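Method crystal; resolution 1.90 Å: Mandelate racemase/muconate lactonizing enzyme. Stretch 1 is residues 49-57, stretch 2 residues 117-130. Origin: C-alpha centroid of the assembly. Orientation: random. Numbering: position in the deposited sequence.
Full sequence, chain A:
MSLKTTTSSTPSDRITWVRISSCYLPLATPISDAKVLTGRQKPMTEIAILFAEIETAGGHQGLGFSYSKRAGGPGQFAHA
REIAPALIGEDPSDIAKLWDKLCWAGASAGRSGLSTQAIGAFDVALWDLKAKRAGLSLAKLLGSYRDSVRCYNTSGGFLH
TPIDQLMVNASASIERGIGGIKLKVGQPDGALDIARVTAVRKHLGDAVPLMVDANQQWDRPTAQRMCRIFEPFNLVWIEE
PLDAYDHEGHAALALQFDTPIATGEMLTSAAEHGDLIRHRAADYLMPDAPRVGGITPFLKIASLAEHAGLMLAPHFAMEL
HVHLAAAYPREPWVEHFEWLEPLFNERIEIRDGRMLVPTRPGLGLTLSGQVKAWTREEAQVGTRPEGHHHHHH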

ATOM      1  N   ILE A  49     -42.485 -13.336  -9.730  1.00 21.01           N
ATOM      2  CA  ILE A  49     -41.816 -14.349  -8.924  1.00 21.78           C
ATOM      3  C   ILE A  49     -41.555 -15.594  -9.765  1.00 22.68           C
ATOM      4  O   ILE A  49     -42.453 -16.080 -10.447  1.00 22.64           O
ATOM      5  N   LEU A  50     -40.327 -16.098  -9.733  1.00 21.41           N
ATOM      6  CA  LEU A  50     -40.005 -17.317 -10.472  1.00 21.49           C
ATOM      7  C   LEU A  50     -39.923 -18.472  -9.484  1.00 20.84           C
ATOM      8  O   LEU A  50     -39.032 -18.514  -8.641  1.00 21.97           O
ATOM      9  N   PHE A  51     -40.869 -19.401  -9.573  1.00 20.42           N
ATOM     10  CA  PHE A  51     -40.869 -20.557  -8.689  1.00 18.97           C
ATOM     11  C   PHE A  51     -40.227 -21.753  -9.382  1.00 18.79           C
ATOM     12  O   PHE A  51     -40.439 -21.981 -10.573  1.00 18.26           O
ATOM     13  N   ALA A  52     -39.430 -22.501  -8.630  1.00 18.43           N
ATOM     14  CA  ALA A  52     -38.791 -23.700  -9.147  1.00 17.54           C
ATOM     15  C   ALA A  52     -39.141 -24.833  -8.199  1.00 18.40           C
ATOM     16  O   ALA A  52     -39.014 -24.698  -6.974  1.00 17.35           O
ATOM     17  N   GLU A  53     -39.609 -25.937  -8.772  1.00 17.73           N
ATOM     18  CA  GLU A  53     -39.966 -27.123  -8.005  1.00 19.47           C
ATOM     19  C   GLU A  53     -39.079 -28.244  -8.521  1.00 19.57           C
ATOM     20  O   GLU A  53     -38.934 -28.427  -9.734  1.00 18.90           O
ATOM     21  N   ILE A  54     -38.474 -28.977  -7.597  1.00 19.39           N
ATOM     22  CA  ILE A  54     -37.583 -30.073  -7.948  1.00 20.10           C
ATOM     23  C   ILE A  54     -37.983 -31.326  -7.178  1.00 22.25           C
ATOM     24  O   ILE A  54     -38.258 -31.269  -5.974  1.00 23.07           O
ATOM     25  N   GLU A  55     -38.019 -32.455  -7.877  1.00 22.54           N
ATOM     26  CA  GLU A  55     -38.374 -33.731  -7.266  1.00 23.99           C
ATOM     27  C   GLU A  55     -37.389 -34.795  -7.738  1.00 24.10           C
ATOM     28  O   GLU A  55     -36.873 -34.718  -8.851  1.00 22.39           O
ATOM     29  N   THR A  56     -37.128 -35.784  -6.889  1.00 24.26           N
ATOM     30  CA  THR A  56     -36.155 -36.824  -7.209  1.00 26.61           C
ATOM     31  C   THR A  56     -36.725 -38.239  -7.258  1.00 28.44           C
ATOM     32  O   THR A  56     -37.845 -38.488  -6.817  1.00 28.11           O
ATOM     33  N   ALA A  57     -35.924 -39.163  -7.782  1.00 30.25           N
ATOM     34  CA  ALA A  57     -36.326 -40.561  -7.882  1.00 33.43           C
ATOM     35  C   ALA A  57     -36.595 -41.104  -6.482  1.00 34.54           C
ATOM     36  O   ALA A  57     -37.380 -42.031  -6.302  1.00 36.88           O
ATOM     37  N   GLN A 117     -29.846 -15.436 -11.381  1.00 15.98           N
ATOM     38  CA  GLN A 117     -31.036 -15.302 -10.540  1.00 17.03           C
ATOM     39  C   GLN A 117     -31.954 -16.476 -10.879  1.00 18.29           C
ATOM     40  O   GLN A 117     -32.623 -17.032 -10.011  1.00 16.53           O
ATOM     41  N   ALA A 118     -31.971 -16.865 -12.148  1.00 18.13           N
ATOM     42  CA  ALA A 118     -32.776 -18.008 -12.567  1.00 19.74           C
ATOM     43  C   ALA A 118     -32.185 -19.237 -11.867  1.00 18.89           C
ATOM     44  O   ALA A 118     -32.906 -20.068 -11.303  1.00 18.65           O
ATOM     45  N   ILE A 119     -30.862 -19.341 -11.898  1.00 17.85           N
ATOM     46  CA  ILE A 119     -30.170 -20.451 -11.253  1.00 17.86           C
ATOM     47  C   ILE A 119     -30.521 -20.479  -9.760  1.00 17.43           C
ATOM     48  O   ILE A 119     -30.714 -21.545  -9.174  1.00 17.33           O
ATOM     49  N   GLY A 120     -30.613 -19.296  -9.161  1.00 15.93           N
ATOM     50  CA  GLY A 120     -30.936 -19.184  -7.747  1.00 17.29           C
ATOM     51  C   GLY A 120     -32.258 -19.817  -7.344  1.00 16.94           C
ATOM     52  O   GLY A 120     -32.381 -20.315  -6.230  1.00 15.43           O
ATOM     53  N   ALA A 121     -33.250 -19.794  -8.229  1.00 16.69           N
ATOM     54  CA  ALA A 121     -34.539 -20.399  -7.904  1.00 16.85           C
ATOM     55  C   ALA A 121     -34.335 -21.894  -7.686  1.00 17.11           C
ATOM     56  O   ALA A 121     -34.911 -22.482  -6.760  1.00 15.94           O
ATOM     57  N   PHE A 122     -33.508 -22.501  -8.541  1.00 15.41           N
ATOM     58  CA  PHE A 122     -33.212 -23.926  -8.447  1.00 15.41           C
ATOM     59  C   PHE A 122     -32.356 -24.179  -7.210  1.00 15.43           C
ATOM     60  O   PHE A 122     -32.576 -25.136  -6.473  1.00 13.53           O
ATOM     61  N   ASP A 123     -31.375 -23.310  -6.998  1.00 13.74           N
ATOM     62  CA  ASP A 123     -30.467 -23.423  -5.863  1.00 16.03           C
ATOM     63  C   ASP A 123     -31.236 -23.434  -4.543  1.00 16.66           C
ATOM     64  O   ASP A 123     -30.968 -24.260  -3.670  1.00 15.37           O
ATOM     65  N   VAL A 124     -32.193 -22.524  -4.394  1.00 14.93           N
ATOM     66  CA  VAL A 124     -32.964 -22.474  -3.157  1.00 16.25           C
ATOM     67  C   VAL A 124     -33.753 -23.767  -2.976  1.00 16.58           C
ATOM     68  O   VAL A 124     -33.818 -24.330  -1.879  1.00 16.75           O
ATOM     69  N   ALA A 125     -34.348 -24.239  -4.063  1.00 15.46           N
ATOM     70  CA  ALA A 125     -35.123 -25.469  -4.026  1.00 14.71           C
ATOM     71  C   ALA A 125     -34.240 -26.642  -3.583  1.00 14.38           C
ATOM     72  O   ALA A 125     -34.669 -27.483  -2.795  1.00 15.04           O
ATOM     73  N   LEU A 126     -33.005 -26.698  -4.077  1.00 14.66           N
ATOM     74  CA  LEU A 126     -32.098 -27.785  -3.703  1.00 15.12           C
ATOM     75  C   LEU A 126     -31.775 -27.730  -2.210  1.00 15.43           C
ATOM     76  O   LEU A 126     -31.692 -28.768  -1.543  1.00 13.65           O
ATOM     77  N   TRP A 127     -31.585 -26.525  -1.683  1.00 15.45           N
ATOM     78  CA  TRP A 127     -31.299 -26.374  -0.257  1.00 16.58           C
ATOM     79  C   TRP A 127     -32.517 -26.778   0.567  1.00 15.07           C
ATOM     80  O   TRP A 127     -32.382 -27.411   1.607  1.00 15.04           O
ATOM     81  N   ASP A 128     -33.698 -26.395   0.097  1.00 15.85           N
ATOM     82  CA  ASP A 128     -34.960 -26.728   0.761  1.00 16.98           C
ATOM     83  C   ASP A 128     -35.079 -28.250   0.828  1.00 16.56           C
ATOM     84  O   ASP A 128     -35.402 -28.823   1.870  1.00 18.14           O
ATOM     85  N   LEU A 129     -34.779 -28.896  -0.291  1.00 15.64           N
ATOM     86  CA  LEU A 129     -34.840 -30.345  -0.391  1.00 17.03           C
ATOM     87  C   LEU A 129     -33.832 -31.023   0.536  1.00 17.57           C
ATOM     88  O   LEU A 129     -34.164 -31.994   1.211  1.00 18.02           O
ATOM     89  N   LYS A 130     -32.604 -30.514   0.590  1.00 16.41           N
ATOM     90  CA  LYS A 130     -31.601 -31.125   1.459  1.00 16.09           C
ATOM     91  C   LYS A 130     -31.994 -30.983   2.924  1.00 15.87           C
ATOM     92  O   LYS A 130     -31.826 -31.915   3.708  1.00 17.91           O
TER

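The strand and the helix run at 43° to each other, and their axes come within 7.4 Å, with alanines A52 and A121 facing each other where the backbones are nearest. The strand's alternation supplies the inward set: L50, A52, I54 and T56 point toward the helix, while F51, E53 and E55 point away. From the helix, A121, A125 and L129 answer at four-residue spacing, one stripe along its near side.

Apolar packing carries the contact. At the crossing, alanine meets alanine: A52 CB lies 3.8 Å from A121 CB, and the same methyl sits 3.8 Å from F122 CD1. L50 (t, p) brings CD2 to 4.0 Å from A121 CB. I54, the most covered residue here, adopts m, t, extending CD1 to 3.8 Å from A125 CB and 3.9 Å from L126 CD2; this methyl also lies at the edge of the F122 ring, whose chi1 is m. L126 (m, t) starts sideways, but its end comes nearer. L129 (t, t) closes the row, its CD1 3.8 Å from T56 CG2.

Backbone also serves as packing surface: A52 CB rests 3.6 Å from A121 O, and A125 CB 3.8 Å from A52 O.

No hydrogen bond joins the stretches. T56 (p) offers its methyl to L129, while its OG1 is hydrogen-bonded to a residue just outside one of the stretches; E55 and D123 find their partners elsewhere in the structure.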

ATOM      1  CB  ILE A  49     -42.690 -14.783  -7.715  1.00 22.04           C
ATOM      2  CG1 ILE A  49     -43.164 -13.558  -6.921  1.00 20.14           C
ATOM      3  CG2 ILE A  49     -41.908 -15.746  -6.836  1.00 23.36           C
ATOM      4  CD1 ILE A  49     -42.064 -12.799  -6.213  1.00 20.42           C
ATOM      5  CB  LEU A  50     -38.666 -17.188 -11.207  1.00 22.78           C
ATOM      6  CG  LEU A  50     -38.149 -18.505 -11.804  1.00 23.16           C
ATOM      7  CD1 LEU A  50     -39.095 -18.964 -12.900  1.00 22.73           C
ATOM      8  CD2 LEU A  50     -36.740 -18.322 -12.350  1.00 23.32           C
ATOM      9  CB  PHE A  51     -42.300 -20.933  -8.288  1.00 20.09           C
ATOM     10  CG  PHE A  51     -42.912 -20.018  -7.267  1.00 18.45           C
ATOM     11  CD1 PHE A  51     -42.426 -19.987  -5.962  1.00 18.25           C
ATOM     12  CD2 PHE A  51     -43.976 -19.186  -7.610  1.00 18.92           C
ATOM     13  CE1 PHE A  51     -42.994 -19.136  -5.009  1.00 18.81           C
ATOM     14  CE2 PHE A  51     -44.548 -18.330  -6.665  1.00 17.92           C
ATOM     15  CZ  PHE A  51     -44.054 -18.308  -5.363  1.00 16.20           C
ATOM     16  CB  ALA A  52     -37.278 -23.522  -9.212  1.00 17.26           C
ATOM     17  CB  GLU A  53     -41.437 -27.482  -8.219  1.00 22.10           C
ATOM     18  CG  GLU A  53     -42.413 -26.482  -7.615  1.00 23.68           C
ATOM     19  CD  GLU A  53     -43.836 -26.693  -8.108  1.00 27.68           C
ATOM     20  OE1 GLU A  53     -44.244 -26.018  -9.079  1.00 25.62           O
ATOM     21  OE2 GLU A  53     -44.540 -27.549  -7.534  1.00 29.22           O
ATOM     22  CB  ILE A  54     -36.107 -29.715  -7.608  1.00 19.94           C
ATOM     23  CG1 ILE A  54     -35.656 -28.504  -8.435  1.00 18.21           C
ATOM     24  CG2 ILE A  54     -35.196 -30.899  -7.891  1.00 20.41           C
ATOM     25  CD1 ILE A  54     -34.239 -28.032  -8.104  1.00 19.68           C
ATOM     26  CB  GLU A  55     -39.820 -34.103  -7.622  1.00 27.33           C
ATOM     27  CG  GLU A  55     -40.847 -33.337  -6.791  1.00 31.43           C
ATOM     28  CD  GLU A  55     -42.289 -33.597  -7.205  1.00 34.80           C
ATOM     29  OE1 GLU A  55     -42.596 -34.716  -7.675  1.00 36.85           O
ATOM     30  OE2 GLU A  55     -43.122 -32.680  -7.040  1.00 33.59           O
ATOM     31  CB  THR A  56     -35.019 -36.828  -6.179  1.00 25.99           C
ATOM     32  OG1 THR A  56     -35.525 -37.300  -4.923  1.00 27.12           O
ATOM     33  CG2 THR A  56     -34.462 -35.414  -5.994  1.00 25.51           C
ATOM     34  CB  ALA A  57     -35.223 -41.373  -8.556  1.00 33.06           C
ATOM     35  CB  GLN A 117     -31.725 -13.957 -10.797  1.00 18.26           C
ATOM     36  CG  GLN A 117     -30.809 -12.783 -10.460  1.00 15.96           C
ATOM     37  CD  GLN A 117     -31.425 -11.418 -10.711  1.00 18.57           C
ATOM     38  OE1 GLN A 117     -32.359 -11.271 -11.510  1.00 15.88           O
ATOM     39  NE2 GLN A 117     -30.877 -10.398 -10.047  1.00 17.52           N
ATOM     40  CB  ALA A 118     -32.707 -18.165 -14.085  1.00 17.69           C
ATOM     41  CB  ILE A 119     -28.630 -20.314 -11.438  1.00 16.33           C
ATOM     42  CG1 ILE A 119     -28.263 -20.562 -12.906  1.00 16.26           C
ATOM     43  CG2 ILE A 119     -27.892 -21.288 -10.531  1.00 15.86           C
ATOM     44  CD1 ILE A 119     -26.772 -20.353 -13.223  1.00 15.32           C
ATOM     45  CB  ALA A 121     -35.542 -20.162  -9.028  1.00 17.78           C
ATOM     46  CB  PHE A 122     -32.443 -24.411  -9.691  1.00 16.50           C
ATOM     47  CG  PHE A 122     -33.211 -24.282 -10.983  1.00 17.11           C
ATOM     48  CD1 PHE A 122     -34.413 -24.956 -11.165  1.00 16.69           C
ATOM     49  CD2 PHE A 122     -32.731 -23.479 -12.015  1.00 17.85           C
ATOM     50  CE1 PHE A 122     -35.131 -24.829 -12.362  1.00 19.03           C
ATOM     51  CE2 PHE A 122     -33.441 -23.345 -13.216  1.00 18.89           C
ATOM     52  CZ  PHE A 122     -34.645 -24.022 -13.386  1.00 18.77           C
ATOM     53  CB  ASP A 123     -29.479 -22.253  -5.877  1.00 15.64           C
ATOM     54  CG  ASP A 123     -28.397 -22.388  -4.827  1.00 15.54           C
ATOM     55  OD1 ASP A 123     -27.475 -23.207  -5.016  1.00 14.73           O
ATOM     56  OD2 ASP A 123     -28.462 -21.666  -3.812  1.00 13.94           O
ATOM     57  CB  VAL A 124     -33.937 -21.279  -3.149  1.00 16.90           C
ATOM     58  CG1 VAL A 124     -34.788 -21.315  -1.888  1.00 15.10           C
ATOM     59  CG2 VAL A 124     -33.154 -19.972  -3.196  1.00 18.16           C
ATOM     60  CB  ALA A 125     -35.729 -25.739  -5.407  1.00 15.76           C
ATOM     61  CB  LEU A 126     -30.801 -27.718  -4.520  1.00 17.07           C
ATOM     62  CG  LEU A 126     -30.919 -28.111  -5.998  1.00 16.99           C
ATOM     63  CD1 LEU A 126     -29.601 -27.874  -6.723  1.00 17.88           C
ATOM     64  CD2 LEU A 126     -31.314 -29.579  -6.089  1.00 18.19           C
ATOM     65  CB  TRP A 127     -30.914 -24.928   0.071  1.00 17.20           C
ATOM     66  CG  TRP A 127     -29.469 -24.663  -0.140  1.00 16.48           C
ATOM     67  CD1 TRP A 127     -28.880 -24.063  -1.224  1.00 16.68           C
ATOM     68  CD2 TRP A 127     -28.408 -25.044   0.735  1.00 15.86           C
ATOM     69  NE1 TRP A 127     -27.511 -24.050  -1.068  1.00 15.54           N
ATOM     70  CE2 TRP A 127     -27.194 -24.648   0.124  1.00 16.27           C
ATOM     71  CE3 TRP A 127     -28.362 -25.688   1.981  1.00 14.24           C
ATOM     72  CZ2 TRP A 127     -25.946 -24.873   0.715  1.00 17.90           C
ATOM     73  CZ3 TRP A 127     -27.121 -25.913   2.573  1.00 18.15           C
ATOM     74  CH2 TRP A 127     -25.925 -25.503   1.935  1.00 16.86           C
ATOM     75  CB  ASP A 128     -36.127 -26.134  -0.040  1.00 19.10           C
ATOM     76  CG  ASP A 128     -37.494 -26.489   0.540  1.00 22.33           C
ATOM     77  OD1 ASP A 128     -37.689 -26.328   1.760  1.00 21.19           O
ATOM     78  OD2 ASP A 128     -38.380 -26.914  -0.233  1.00 21.73           O
ATOM     79  CB  LEU A 129     -34.611 -30.767  -1.851  1.00 18.71           C
ATOM     80  CG  LEU A 129     -34.715 -32.240  -2.267  1.00 21.52           C
ATOM     81  CD1 LEU A 129     -34.906 -32.323  -3.781  1.00 24.30           C
ATOM     82  CD2 LEU A 129     -33.472 -33.002  -1.842  1.00 22.51           C
ATOM     83  CB  LYS A 130     -30.214 -30.502   1.241  1.00 14.90           C
ATOM     84  CG  LYS A 130     -29.139 -31.092   2.154  1.00 15.34           C
ATOM     85  CD  LYS A 130     -27.736 -30.585   1.812  1.00 16.38           C
ATOM     86  CE  LYS A 130     -27.256 -31.135   0.468  1.00 18.45           C
ATOM     87  NZ  LYS A 130     -25.810 -30.830   0.242  1.00 16.30           N
TER